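PDB 2RKV: trichothecene 3-O-acetyltransferase from Gibberella zeae, which probably transfers an acetyl group from acetyl coenzyme A to the 3-hydroxyl of trichothecene mycotoxins such as T-2 and deoxynivalenol. Local coordinates for residues Val84-Arg90 against Leu139-Lys145; Lys173-Asn177 against Tyr388-Leu392; Arg48-Val53 against Asn177-Thr181; Leu190-Val196 against Tyr305-Leu309; Lys382-Trp386 against Pro416-Asp420. All coordinates share one frame; numbering follows the deposited sequence. Where two conformers were deposited one is given.

Interaction 1: Val84-Arg90 against Leu139-Lys145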
# COMPACT_ATOMS: atom_id res chain seq x y z
N VAL A 84 -14.33 -15.69 -1.52
CA VAL A 84 -14.87 -14.78 -0.52
C VAL A 84 -15.30 -15.57 0.72
O VAL A 84 -15.89 -16.64 0.61
CB VAL A 84 -16.03 -13.87 -1.07
CG1 VAL A 84 -17.26 -14.67 -1.42
CG2 VAL A 84 -16.37 -12.75 -0.06
N VAL A 85 -14.93 -15.04 1.88
CA VAL A 85 -15.33 -15.59 3.16
C VAL A 85 -16.39 -14.65 3.70
O VAL A 85 -16.22 -13.43 3.65
CB VAL A 85 -14.12 -15.64 4.15
CG1 VAL A 85 -14.58 -15.96 5.59
CG2 VAL A 85 -13.09 -16.65 3.69
N VAL A 86 -17.49 -15.21 4.20
CA VAL A 86 -18.53 -14.43 4.86
C VAL A 86 -18.45 -14.74 6.35
O VAL A 86 -18.48 -15.91 6.75
CB VAL A 86 -19.93 -14.76 4.29
CG1 VAL A 86 -21.01 -13.91 4.98
CG2 VAL A 86 -19.95 -14.55 2.77
N LYS A 87 -18.31 -13.68 7.15
CA LYS A 87 -18.21 -13.77 8.60
C LYS A 87 -19.30 -12.94 9.26
O LYS A 87 -19.39 -11.73 9.02
CB LYS A 87 -16.86 -13.21 9.06
CG LYS A 87 -15.83 -14.23 9.49
CD LYS A 87 -15.07 -13.64 10.66
CE LYS A 87 -13.72 -14.29 10.88
NZ LYS A 87 -13.11 -13.67 12.07
N ASP A 88 -20.12 -13.57 10.10
CA ASP A 88 -21.16 -12.84 10.84
C ASP A 88 -20.68 -12.47 12.24
O ASP A 88 -20.63 -13.33 13.13
CB ASP A 88 -22.47 -13.63 10.91
CG ASP A 88 -23.58 -12.86 11.65
OD1 ASP A 88 -23.42 -11.64 11.90
OD2 ASP A 88 -24.62 -13.48 11.96
N LEU A 89 -20.38 -11.19 12.44
CA LEU A 89 -19.82 -10.70 13.71
C LEU A 89 -20.82 -9.87 14.51
O LEU A 89 -20.45 -9.25 15.51
CB LEU A 89 -18.55 -9.87 13.45
CG LEU A 89 -17.43 -10.54 12.65
CD1 LEU A 89 -16.36 -9.51 12.24
CD2 LEU A 89 -16.82 -11.69 13.40
N ARG A 90 -22.08 -9.88 14.09
CA ARG A 90 -23.12 -9.06 14.73
C ARG A 90 -23.27 -9.36 16.22
O ARG A 90 -23.57 -8.45 17.00
CB ARG A 90 -24.47 -9.22 14.04
CG ARG A 90 -24.54 -8.58 12.65
CD ARG A 90 -25.84 -8.93 11.95
NE ARG A 90 -25.88 -10.35 11.62
CZ ARG A 90 -26.95 -10.98 11.15
NH1 ARG A 90 -28.08 -10.33 10.94
NH2 ARG A 90 -26.87 -12.28 10.88
N LEU A 139 -11.21 -12.17 -0.61
CA LEU A 139 -12.20 -11.21 -0.11
C LEU A 139 -12.85 -11.71 1.18
O LEU A 139 -12.97 -12.91 1.41
CB LEU A 139 -13.26 -10.98 -1.18
CG LEU A 139 -12.56 -10.49 -2.45
CD1 LEU A 139 -12.60 -11.53 -3.58
CD2 LEU A 139 -13.00 -9.10 -2.88
N GLN A 140 -13.28 -10.77 2.03
CA GLN A 140 -14.04 -11.12 3.22
C GLN A 140 -15.16 -10.10 3.42
O GLN A 140 -14.92 -8.88 3.38
CB GLN A 140 -13.14 -11.20 4.46
CG GLN A 140 -13.86 -11.73 5.72
CD GLN A 140 -12.92 -12.44 6.67
OE1 GLN A 140 -12.13 -13.28 6.26
NE2 GLN A 140 -13.02 -12.10 7.96
N LEU A 141 -16.38 -10.61 3.58
CA LEU A 141 -17.53 -9.79 3.93
C LEU A 141 -17.81 -10.04 5.40
O LEU A 141 -18.11 -11.16 5.77
CB LEU A 141 -18.77 -10.20 3.12
CG LEU A 141 -18.74 -9.86 1.62
CD1 LEU A 141 -19.93 -10.51 0.89
CD2 LEU A 141 -18.74 -8.35 1.40
N ASN A 142 -17.71 -8.99 6.21
CA ASN A 142 -17.93 -9.09 7.65
C ASN A 142 -19.21 -8.35 8.02
O ASN A 142 -19.29 -7.14 7.84
CB ASN A 142 -16.76 -8.47 8.42
CG ASN A 142 -15.42 -9.08 8.04
OD1 ASN A 142 -15.04 -10.14 8.55
ND2 ASN A 142 -14.69 -8.40 7.15
N PHE A 143 -20.20 -9.07 8.54
CA PHE A 143 -21.39 -8.41 9.07
C PHE A 143 -21.08 -7.92 10.47
O PHE A 143 -20.68 -8.70 11.33
CB PHE A 143 -22.61 -9.34 9.19
CG PHE A 143 -22.91 -10.17 7.96
CD1 PHE A 143 -22.49 -9.80 6.68
CD2 PHE A 143 -23.65 -11.33 8.11
CE1 PHE A 143 -22.80 -10.58 5.58
CE2 PHE A 143 -23.97 -12.12 7.02
CZ PHE A 143 -23.54 -11.75 5.75
N ILE A 144 -21.25 -6.62 10.72
CA ILE A 144 -21.12 -6.10 12.08
C ILE A 144 -22.43 -5.41 12.46
O ILE A 144 -23.27 -5.11 11.59
CB ILE A 144 -19.92 -5.13 12.23
CG1 ILE A 144 -20.19 -3.83 11.44
CG2 ILE A 144 -18.61 -5.82 11.82
CD1 ILE A 144 -19.17 -2.70 11.73
N LYS A 145 -22.63 -5.16 13.75
CA LYS A 145 -23.84 -4.49 14.18
C LYS A 145 -23.96 -3.17 13.41
O LYS A 145 -23.08 -2.31 13.51
CB LYS A 145 -23.85 -4.26 15.68
CG LYS A 145 -25.12 -3.57 16.17
CD LYS A 145 -25.13 -3.41 17.68
CE LYS A 145 -26.39 -2.68 18.13
NZ LYS A 145 -26.46 -2.56 19.61
O HOH W 1 -20.65 -6.39 15.57

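Interaction 2: Lys173-Asn177 against Tyr388-Leu392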
# COMPACT_ATOMS: atom_id res chain seq x y z
N LYS A 173 -17.88 -2.75 -10.81
CA LYS A 173 -18.64 -2.76 -12.07
C LYS A 173 -19.34 -4.10 -12.25
O LYS A 173 -20.53 -4.16 -12.57
CB LYS A 173 -17.73 -2.53 -13.27
CG LYS A 173 -17.25 -1.09 -13.43
CD LYS A 173 -16.76 -0.87 -14.86
CE LYS A 173 -16.38 0.59 -15.10
NZ LYS A 173 -16.11 0.83 -16.56
N ALA A 174 -18.60 -5.18 -12.04
CA ALA A 174 -19.13 -6.53 -12.25
C ALA A 174 -20.31 -6.80 -11.31
O ALA A 174 -21.30 -7.40 -11.73
CB ALA A 174 -18.04 -7.56 -12.08
N CYS A 175 -20.20 -6.37 -10.06
CA CYS A 175 -21.30 -6.50 -9.09
C CYS A 175 -22.57 -5.77 -9.56
O CYS A 175 -23.69 -6.25 -9.36
CB CYS A 175 -20.86 -5.98 -7.72
SG CYS A 175 -19.72 -7.06 -6.87
N ARG A 176 -22.37 -4.62 -10.19
CA ARG A 176 -23.48 -3.83 -10.73
C ARG A 176 -23.99 -4.35 -12.08
O ARG A 176 -25.03 -3.90 -12.56
CB ARG A 176 -23.05 -2.37 -10.87
CG ARG A 176 -22.75 -1.66 -9.56
CD ARG A 176 -22.37 -0.18 -9.78
NE ARG A 176 -23.40 0.53 -10.53
CZ ARG A 176 -24.33 1.32 -9.99
NH1 ARG A 176 -24.35 1.56 -8.69
NH2 ARG A 176 -25.25 1.90 -10.77
N ASN A 177 -23.23 -5.25 -12.69
CA ASN A 177 -23.47 -5.71 -14.06
C ASN A 177 -23.27 -4.58 -15.10
O ASN A 177 -23.92 -4.55 -16.15
CB ASN A 177 -24.85 -6.38 -14.20
CG ASN A 177 -24.92 -7.38 -15.34
OD1 ASN A 177 -23.91 -7.73 -15.96
ND2 ASN A 177 -26.12 -7.86 -15.63
N TYR A 388 -16.60 3.39 -4.76
CA TYR A 388 -17.22 2.10 -5.17
C TYR A 388 -18.35 1.66 -4.24
O TYR A 388 -18.18 1.67 -3.02
CB TYR A 388 -16.18 0.97 -5.30
CG TYR A 388 -14.88 1.37 -5.99
CD1 TYR A 388 -14.88 2.32 -7.02
CD2 TYR A 388 -13.67 0.81 -5.61
CE1 TYR A 388 -13.68 2.73 -7.64
CE2 TYR A 388 -12.47 1.20 -6.22
CZ TYR A 388 -12.49 2.14 -7.23
OH TYR A 388 -11.31 2.53 -7.83
N ASP A 389 -19.47 1.26 -4.83
CA ASP A 389 -20.66 0.84 -4.07
C ASP A 389 -20.97 -0.65 -4.27
O ASP A 389 -21.79 -1.21 -3.54
CB ASP A 389 -21.87 1.68 -4.45
CG ASP A 389 -22.20 1.60 -5.93
OD1 ASP A 389 -22.75 0.57 -6.36
OD2 ASP A 389 -21.92 2.57 -6.67
N PHE A 390 -20.35 -1.26 -5.27
CA PHE A 390 -20.54 -2.70 -5.55
C PHE A 390 -22.00 -3.13 -5.77
O PHE A 390 -22.33 -4.30 -5.57
CB PHE A 390 -19.89 -3.57 -4.46
CG PHE A 390 -18.42 -3.31 -4.29
CD1 PHE A 390 -17.98 -2.37 -3.37
CD2 PHE A 390 -17.49 -4.00 -5.06
CE1 PHE A 390 -16.60 -2.11 -3.22
CE2 PHE A 390 -16.13 -3.76 -4.93
CZ PHE A 390 -15.68 -2.81 -4.00
N GLY A 391 -22.86 -2.20 -6.19
CA GLY A 391 -24.28 -2.51 -6.41
C GLY A 391 -24.99 -3.01 -5.16
O GLY A 391 -26.05 -3.65 -5.24
N LEU A 392 -24.44 -2.69 -3.99
CA LEU A 392 -24.99 -3.22 -2.73
C LEU A 392 -26.15 -2.40 -2.19
O LEU A 392 -26.84 -2.85 -1.28
CB LEU A 392 -23.89 -3.35 -1.66
CG LEU A 392 -22.68 -4.22 -2.01
CD1 LEU A 392 -21.65 -4.19 -0.88
CD2 LEU A 392 -23.08 -5.65 -2.39

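Interaction 3: Arg48-Val53 against Asn177-Thr181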
# COMPACT_ATOMS: atom_id res chain seq x y z
N ARG A 48 -19.17 -13.02 -12.53
CA ARG A 48 -19.09 -12.24 -13.77
C ARG A 48 -17.68 -11.75 -14.08
O ARG A 48 -17.23 -11.81 -15.22
CB ARG A 48 -20.03 -11.04 -13.70
CG ARG A 48 -21.47 -11.42 -13.91
CD ARG A 48 -22.27 -10.20 -14.32
NE ARG A 48 -22.61 -9.44 -13.13
CZ ARG A 48 -23.75 -9.59 -12.47
NH1 ARG A 48 -23.98 -8.86 -11.39
NH2 ARG A 48 -24.65 -10.47 -12.88
N PHE A 49 -17.00 -11.28 -13.04
CA PHE A 49 -15.64 -10.76 -13.20
C PHE A 49 -14.71 -11.89 -13.67
O PHE A 49 -13.93 -11.71 -14.62
CB PHE A 49 -15.19 -10.15 -11.87
CG PHE A 49 -13.92 -9.32 -11.95
CD1 PHE A 49 -13.32 -8.88 -10.78
CD2 PHE A 49 -13.34 -8.98 -13.17
CE1 PHE A 49 -12.16 -8.11 -10.81
CE2 PHE A 49 -12.17 -8.21 -13.21
CZ PHE A 49 -11.59 -7.76 -12.02
N SER A 50 -14.82 -13.05 -13.02
CA SER A 50 -14.00 -14.22 -13.35
C SER A 50 -14.25 -14.71 -14.77
O SER A 50 -13.33 -15.15 -15.47
CB SER A 50 -14.28 -15.37 -12.38
OG SER A 50 -14.00 -14.97 -11.05
N GLU A 51 -15.50 -14.63 -15.21
CA GLU A 51 -15.84 -15.04 -16.56
C GLU A 51 -15.19 -14.10 -17.57
O GLU A 51 -14.65 -14.55 -18.58
CB GLU A 51 -17.37 -15.10 -16.74
CG GLU A 51 -17.98 -16.26 -15.98
CD GLU A 51 -19.50 -16.21 -15.92
OE1 GLU A 51 -20.08 -15.11 -16.04
OE2 GLU A 51 -20.11 -17.28 -15.73
N ALA A 52 -15.22 -12.79 -17.27
CA ALA A 52 -14.63 -11.77 -18.14
C ALA A 52 -13.09 -11.81 -18.14
O ALA A 52 -12.47 -11.69 -19.20
CB ALA A 52 -15.13 -10.39 -17.73
N VAL A 53 -12.50 -11.97 -16.96
CA VAL A 53 -11.04 -11.95 -16.78
C VAL A 53 -10.65 -13.13 -15.88
O VAL A 53 -10.48 -12.96 -14.67
CB VAL A 53 -10.56 -10.60 -16.19
CG1 VAL A 53 -9.03 -10.54 -16.12
CG2 VAL A 53 -11.10 -9.42 -17.03
N ASN A 177 -23.23 -5.25 -12.69
CA ASN A 177 -23.47 -5.71 -14.06
C ASN A 177 -23.27 -4.58 -15.10
O ASN A 177 -23.92 -4.55 -16.15
CB ASN A 177 -24.85 -6.38 -14.20
CG ASN A 177 -24.92 -7.38 -15.34
OD1 ASN A 177 -23.91 -7.73 -15.96
ND2 ASN A 177 -26.12 -7.86 -15.63
N ASP A 178 -22.37 -3.66 -14.78
CA ASP A 178 -21.97 -2.60 -15.69
C ASP A 178 -20.84 -3.09 -16.60
O ASP A 178 -19.91 -3.75 -16.11
CB ASP A 178 -21.53 -1.37 -14.90
CG ASP A 178 -22.66 -0.73 -14.11
OD1 ASP A 178 -23.84 -0.87 -14.53
OD2 ASP A 178 -22.39 -0.09 -13.07
N PRO A 179 -20.89 -2.77 -17.90
CA PRO A 179 -19.92 -3.37 -18.83
C PRO A 179 -18.50 -2.80 -18.66
O PRO A 179 -18.34 -1.64 -18.26
CB PRO A 179 -20.47 -3.00 -20.21
CG PRO A 179 -21.26 -1.75 -19.99
CD PRO A 179 -21.80 -1.81 -18.57
N PHE A 180 -17.49 -3.62 -18.94
CA PHE A 180 -16.12 -3.13 -18.92
C PHE A 180 -15.85 -2.42 -20.25
O PHE A 180 -16.35 -2.85 -21.29
CB PHE A 180 -15.10 -4.26 -18.75
CG PHE A 180 -15.20 -5.02 -17.43
CD1 PHE A 180 -15.96 -4.55 -16.36
CD2 PHE A 180 -14.46 -6.19 -17.26
CE1 PHE A 180 -16.02 -5.27 -15.16
CE2 PHE A 180 -14.51 -6.91 -16.07
CZ PHE A 180 -15.29 -6.45 -15.01
N THR A 181 -15.05 -1.36 -20.22
CA THR A 181 -14.66 -0.70 -21.47
C THR A 181 -13.56 -1.49 -22.17
O THR A 181 -12.87 -2.30 -21.54
CB THR A 181 -14.15 0.73 -21.23
OG1 THR A 181 -12.91 0.68 -20.51
CG2 THR A 181 -15.17 1.55 -20.45

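Interaction 4: Leu190-Val196 against Tyr305-Leu309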
# COMPACT_ATOMS: atom_id res chain seq x y z
N LEU A 190 -2.61 -6.72 -20.57
CA LEU A 190 -1.26 -6.41 -21.04
C LEU A 190 -0.28 -7.46 -20.55
O LEU A 190 -0.35 -7.91 -19.40
CB LEU A 190 -0.82 -5.03 -20.55
CG LEU A 190 -1.59 -3.81 -21.09
CD1 LEU A 190 -1.13 -2.57 -20.34
CD2 LEU A 190 -1.39 -3.64 -22.60
N ASP A 191 0.64 -7.86 -21.42
CA ASP A 191 1.71 -8.76 -21.02
C ASP A 191 2.59 -8.05 -19.98
O ASP A 191 2.96 -6.88 -20.15
CB ASP A 191 2.55 -9.18 -22.23
CG ASP A 191 3.36 -10.43 -21.96
OD1 ASP A 191 2.88 -11.34 -21.24
OD2 ASP A 191 4.49 -10.51 -22.47
N ARG A 192 2.91 -8.77 -18.91
CA ARG A 192 3.63 -8.16 -17.78
C ARG A 192 5.13 -8.26 -17.94
O ARG A 192 5.84 -7.33 -17.58
CB ARG A 192 3.23 -8.81 -16.46
CG ARG A 192 1.74 -8.96 -16.26
CD ARG A 192 1.40 -9.24 -14.81
NE ARG A 192 -0.04 -9.27 -14.61
CZ ARG A 192 -0.62 -9.19 -13.41
NH1 ARG A 192 0.13 -9.10 -12.31
NH2 ARG A 192 -1.94 -9.22 -13.31
N LYS A 193 5.62 -9.38 -18.46
CA LYS A 193 7.07 -9.64 -18.45
C LYS A 193 7.87 -8.70 -19.35
O LYS A 193 9.09 -8.62 -19.23
CB LYS A 193 7.38 -11.10 -18.77
CG LYS A 193 7.10 -11.52 -20.20
CD LYS A 193 7.38 -13.02 -20.43
CE LYS A 193 8.86 -13.36 -20.47
NZ LYS A 193 9.10 -14.83 -20.67
N THR A 194 7.18 -7.99 -20.23
CA THR A 194 7.84 -7.07 -21.16
C THR A 194 7.48 -5.60 -20.91
O THR A 194 7.93 -4.72 -21.63
CB THR A 194 7.50 -7.41 -22.63
OG1 THR A 194 6.08 -7.33 -22.81
CG2 THR A 194 8.00 -8.82 -22.99
N ILE A 195 6.69 -5.35 -19.86
CA ILE A 195 6.12 -4.00 -19.66
C ILE A 195 7.14 -2.94 -19.23
O ILE A 195 6.91 -1.74 -19.40
CB ILE A 195 4.88 -4.04 -18.72
CG1 ILE A 195 3.92 -2.89 -19.10
CG2 ILE A 195 5.29 -4.04 -17.23
CD1 ILE A 195 2.51 -3.03 -18.55
N VAL A 196 8.27 -3.39 -18.68
CA VAL A 196 9.41 -2.52 -18.40
C VAL A 196 10.54 -2.92 -19.34
O VAL A 196 11.16 -3.98 -19.16
CB VAL A 196 9.88 -2.62 -16.92
CG1 VAL A 196 11.07 -1.67 -16.68
CG2 VAL A 196 8.75 -2.31 -15.95
N TYR A 305 -3.71 -0.57 -15.43
CA TYR A 305 -2.86 -1.77 -15.42
C TYR A 305 -2.86 -2.37 -14.01
O TYR A 305 -2.51 -1.68 -13.04
CB TYR A 305 -1.43 -1.44 -15.85
CG TYR A 305 -0.49 -2.61 -15.78
CD1 TYR A 305 -0.69 -3.72 -16.59
CD2 TYR A 305 0.60 -2.61 -14.90
CE1 TYR A 305 0.16 -4.80 -16.54
CE2 TYR A 305 1.47 -3.69 -14.84
CZ TYR A 305 1.25 -4.78 -15.68
OH TYR A 305 2.08 -5.87 -15.64
N PRO A 306 -3.30 -3.63 -13.88
CA PRO A 306 -3.54 -4.21 -12.56
C PRO A 306 -2.33 -4.84 -11.87
O PRO A 306 -2.47 -5.42 -10.78
CB PRO A 306 -4.56 -5.31 -12.85
CG PRO A 306 -4.12 -5.82 -14.21
CD PRO A 306 -3.67 -4.57 -14.97
N GLY A 307 -1.15 -4.72 -12.47
CA GLY A 307 0.02 -5.44 -11.97
C GLY A 307 0.79 -4.71 -10.89
O GLY A 307 0.22 -3.91 -10.11
N LEU A 308 2.08 -5.00 -10.85
CA LEU A 308 3.02 -4.41 -9.91
C LEU A 308 4.01 -3.57 -10.72
O LEU A 308 4.87 -4.10 -11.43
CB LEU A 308 3.72 -5.52 -9.10
CG LEU A 308 4.67 -5.21 -7.94
CD1 LEU A 308 5.95 -4.52 -8.40
CD2 LEU A 308 4.00 -4.39 -6.88
N LEU A 309 3.87 -2.26 -10.61
CA LEU A 309 4.72 -1.34 -11.35
C LEU A 309 4.95 -0.14 -10.45
O LEU A 309 4.29 0.89 -10.54
CB LEU A 309 4.06 -0.94 -12.69
CG LEU A 309 4.87 -0.04 -13.63
CD1 LEU A 309 6.35 -0.45 -13.65
CD2 LEU A 309 4.31 -0.11 -15.04
O HOH W 2 -2.93 -8.27 -10.71

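Interaction 5: Lys382-Trp386 against Pro416-Asp420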
# COMPACT_ATOMS: atom_id res chain seq x y z
N LYS A 382 -4.37 8.69 -3.60
CA LYS A 382 -4.98 8.97 -4.90
C LYS A 382 -5.78 7.80 -5.48
O LYS A 382 -6.30 7.91 -6.58
CB LYS A 382 -3.91 9.41 -5.91
N VAL A 383 -5.86 6.68 -4.76
CA VAL A 383 -6.65 5.55 -5.27
C VAL A 383 -8.14 5.81 -5.10
O VAL A 383 -8.55 6.66 -4.29
CB VAL A 383 -6.18 4.17 -4.74
CG1 VAL A 383 -4.70 3.95 -5.04
CG2 VAL A 383 -6.47 4.00 -3.27
N GLY A 384 -8.95 5.07 -5.85
CA GLY A 384 -10.35 5.45 -6.06
C GLY A 384 -11.40 4.77 -5.19
O GLY A 384 -12.60 4.89 -5.48
N LEU A 385 -10.96 4.11 -4.12
CA LEU A 385 -11.81 3.22 -3.31
C LEU A 385 -13.06 3.85 -2.69
O LEU A 385 -14.07 3.17 -2.50
CB LEU A 385 -10.97 2.52 -2.24
CG LEU A 385 -9.99 1.48 -2.78
CD1 LEU A 385 -8.91 1.18 -1.75
CD2 LEU A 385 -10.72 0.20 -3.21
N TRP A 386 -12.99 5.15 -2.38
CA TRP A 386 -14.15 5.86 -1.81
C TRP A 386 -15.36 5.95 -2.76
O TRP A 386 -16.47 6.31 -2.33
CB TRP A 386 -13.76 7.27 -1.38
CG TRP A 386 -12.98 7.37 -0.11
CD1 TRP A 386 -11.62 7.38 0.02
CD2 TRP A 386 -13.52 7.53 1.21
NE1 TRP A 386 -11.28 7.51 1.35
CE2 TRP A 386 -12.42 7.60 2.10
CE3 TRP A 386 -14.82 7.60 1.73
CZ2 TRP A 386 -12.58 7.76 3.48
CZ3 TRP A 386 -14.98 7.76 3.11
CH2 TRP A 386 -13.87 7.84 3.97
N PRO A 416 -6.54 6.13 1.20
CA PRO A 416 -7.18 6.91 0.15
C PRO A 416 -7.83 8.16 0.76
O PRO A 416 -8.49 8.08 1.80
CB PRO A 416 -8.22 5.93 -0.43
CG PRO A 416 -7.66 4.57 -0.12
CD PRO A 416 -6.97 4.72 1.21
N LYS A 417 -7.59 9.31 0.14
CA LYS A 417 -8.07 10.60 0.63
C LYS A 417 -9.60 10.59 0.72
O LYS A 417 -10.28 10.17 -0.23
CB LYS A 417 -7.60 11.70 -0.33
CG LYS A 417 -7.85 13.11 0.14
CD LYS A 417 -7.63 14.12 -1.01
CE LYS A 417 -8.91 14.33 -1.82
NZ LYS A 417 -9.03 13.34 -2.94
N LYS A 418 -10.15 11.03 1.85
CA LYS A 418 -11.60 11.19 1.98
C LYS A 418 -12.02 12.25 0.96
O LYS A 418 -11.26 13.20 0.73
CB LYS A 418 -11.98 11.59 3.41
CG LYS A 418 -13.48 11.54 3.72
CD LYS A 418 -13.77 11.77 5.20
CE LYS A 418 -15.27 11.65 5.47
NZ LYS A 418 -15.62 12.06 6.85
N PRO A 419 -13.19 12.08 0.31
CA PRO A 419 -13.57 13.03 -0.74
C PRO A 419 -13.47 14.51 -0.35
O PRO A 419 -13.12 15.34 -1.20
CB PRO A 419 -15.01 12.63 -1.06
CG PRO A 419 -15.02 11.15 -0.79
CD PRO A 419 -14.19 11.01 0.45
N ASP A 420 -13.75 14.83 0.91
CA ASP A 420 -13.63 16.21 1.42
C ASP A 420 -12.18 16.73 1.58
O ASP A 420 -11.96 17.92 1.85
CB ASP A 420 -14.42 16.39 2.73
CG ASP A 420 -13.81 15.63 3.91
OD1 ASP A 420 -12.84 14.86 3.73
OD2 ASP A 420 -14.31 15.83 5.04

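Interaction 1: Val84-Arg90 against Leu139-Lys145
Backbone hydrogen bonds join Val84-Arg90 to Leu139-Lys145 in parallel register, Val85 beside Gln140 and Lys87 beside Asn142. Val85 and Lys87 each use both their N and O: Val85 N meets Leu139 O and its O takes Leu141 N, and Lys87 repeats this with Leu141 and Phe143. The last of the five bonds runs from Leu89 N to Phe143 O (2.7 Å), and a water then links Leu89 O to Lys145 N. This is the border of the five-stranded mixed sheet, with strand 83-88 outermost and helix 35-52 covering the face that carries Leu139 and Phe143. On that face Val84 CG2 packs against Leu139 CB (3.7 Å). Val86 CG1 points opposite its own backbone N (chi1 -179°), which brings it to 3.4 Å from Phe143 CZ. On the other face Gln140 NE2 donates in its own amide plane to a lone pair of Asn142 OD1 (2.9 Å, 171°), and the aliphatic part of Lys87 lies against this pair while its NZ goes on to Ile115 O. Beside Phe143, Arg90 grips Asp88 side-on, NE to OD1 and NH2 to OD2, both 2.8 Å. Asp88 OD1 also accepts Arg90 N, from the opposite face of the carboxylate, forming an Asx turn.

Interaction 2: Lys173-Asn177 against Tyr388-Leu392
A helix end meets a tight turn here: Cys175 and Arg176, in the last turn of helix 161-176, pack against the type I' turn Asp389-Leu392 in the loop between strands 375-379 and 399-401. One salt bridge and a small patch of close packing hold the two together. Arg176 runs out beside the turn, its CG 3.4 Å from Gly391 N, then bends at chi3 (55°), which swings the guanidinium back across Asp389. The two flat groups stand 76° apart. Arg176 NH1 donates to Asp389 OD1 at 3.0 Å, with the oxygen lying in the guanidinium plane and met on its syn side, somewhat out of the carboxylate plane. Asp389 OD1 also accepts Gly391 N (2.8 Å) on the anti side, again somewhat out of that plane, an Asx turn set within the beta turn. Asp389 CG sits between its backbone N and carbonyl carbon (chi1 59°), a placement that keeps the carboxylate folded over the turn. Next to the polar pair, Cys175 CB comes to 3.1 Å from Phe390 O, while its SG lies at the edge of the Phe390 ring, 4.2 Å from CD2. Further partners share the charge, since Arg176 NE pairs with Asp178 and Asp389 OD2 with Lys396. Asp389 is thus set between two cations while bracing its own turn, and such surroundings would be expected to favour its ionised form.

Interaction 3: Arg48-Val53 against Asn177-Thr181
Asn177, which closes the Schellman motif at the end of helix 161-176, and Phe180, in the linker on to helix 182-187, meet the C-terminal end of helix 35-52. Two flat-group encounters define this packing, and they are turned quite differently. In the first, the Phe49 and Phe180 rings have planes at 90° and centroids 5.7 Å apart, in an oblique arrangement. Phe49 CD2 lies near the Phe180 ring plane, 3.7 Å from its CZ. Phe49 has CG anti to its backbone N (chi1 -168°), which carries the ring out from the helix to the end of Phe180. The same ring end of Phe180 is met by Ala52 CB, 3.9 Å from CE2, and by Val53 CG2 at the ring edge; Met185 of helix 182-187 also touches Phe180. In the second encounter the planes are nearly parallel: the Asn177 amide stacks on one face of the Arg48 guanidinium, only 17° from it. Arg48 is bent at chi3, which lays its guanidinium at the C-terminal end of helix 161-176, where NE donates to Ala174 O and NH1 makes a weak bond to Cys175 O. Asn177 CG sits 3.7 Å above the guanidinium plane, shifted toward the rim, and its OD1 comes to 3.4 Å from Arg48 CD.

Interaction 4: Leu190-Val196 against Tyr305-Leu309
Tyr305 projects into the loop Leu190-Val196, its CG anti to the backbone N (chi1 176°), and most of the contact is wrapped round its ring. Ile195 comes from the opposite direction and sets its CD1 almost over the ring centre, 3.6 Å from the centroid and 14° off the normal, a CH-pi contact. Gly307 N, within the tyrosine's own segment, lies over the opposite face. Leu190 CD1 approaches obliquely, 3.9 Å from Tyr305 CD1. Arg192 passes the phenol end, where its CG comes near the ring plane, 3.2 Å from Tyr305 OH. Straight from CG to NE, the arginine carries its guanidinium past the ring, one face over Gly307 CA (3.7 Å from NH1). A water joins Arg192 NH2 to Pro306 O. Farther along, Val196 CG2 meets Leu309 CD1 at 3.8 Å, just before strand 310-318, whose first residue, Gln310, belongs to both ligand pockets. Apart from that water, the polar ends find partners outside the two loops: Arg192 NH1 donates to Ala158 O and its guanidinium has a cation-pi partner in Trp55, while Tyr305 OH pairs with Asp8. Direct adhesion between the loops is therefore mainly apolar, their buried polar groups being satisfied elsewhere in the chain.

Interaction 5: Lys382-Trp386 against Pro416-Asp420
Pro416 fits against Val383 and Leu385 to form the apolar centre of this contact, which joins two loops at the ends of neighbouring parallel strands, 375-379 and 411-414, of the seven-stranded mixed sheet. Val383 CG2 presses on Pro416 CG at 3.4 Å, tighter than usual carbon packing, and Leu385 CD1 reaches the same CG at 4.0 Å. Val400 of strand 399-401 also touches Leu385 and Pro416. Coenzyme A is bound about 6 Å from the Val383 side chain, and the nearby Ser378, Ser379 and Trp380 belong to its pocket. Outward from this centre, the indole of Trp386 lies across the segment Pro416-Pro419. With chi2 at 92° the ring is turned nearly square to the CA-CB-CG plane, presenting one face to Lys418 CA and Pro419 CD. Lys418 CA makes a CH-pi contact with the five-membered ring, 3.9 Å from its centroid, and Pro419 CD does the same with the six-membered ring at 4.0 Å. The extended Lys418 chain continues past the far rim, with CG 3.7 Å from CH2 of Trp386. At the polar edge, Trp386 NE1 donates to Pro416 O (2.9 Å, 156°); the oxygen lies near the indole plane, but the nitrogen stands 66° out of the carbonyl plane of Pro416.

How the interactions relate
Interactions 1 and 3 each lie on the same side of the chain's centre as interaction 2. Interaction 1 is nested in the loop closed by interaction 3, and interaction 2 begins on the residues where interaction 3 ends. Interactions 2 and 3 share Asn177, with centres about 11 Å apart, and touch through Arg48 and Ala174, linking helices 35-52 and 161-176. Helix 35-52 also packs on one face of the sheet at interaction 1. Interaction 5 adjoins interaction 2 in sequence and crosses it along the chain, so loop 382-392 runs from the seven-stranded sheet to the N-terminal half. Interactions 4 and 5 lie nearest the ligands: the side chain of Leu309 is about 9 Å from both, that of Val383 about 6 Å from coenzyme A.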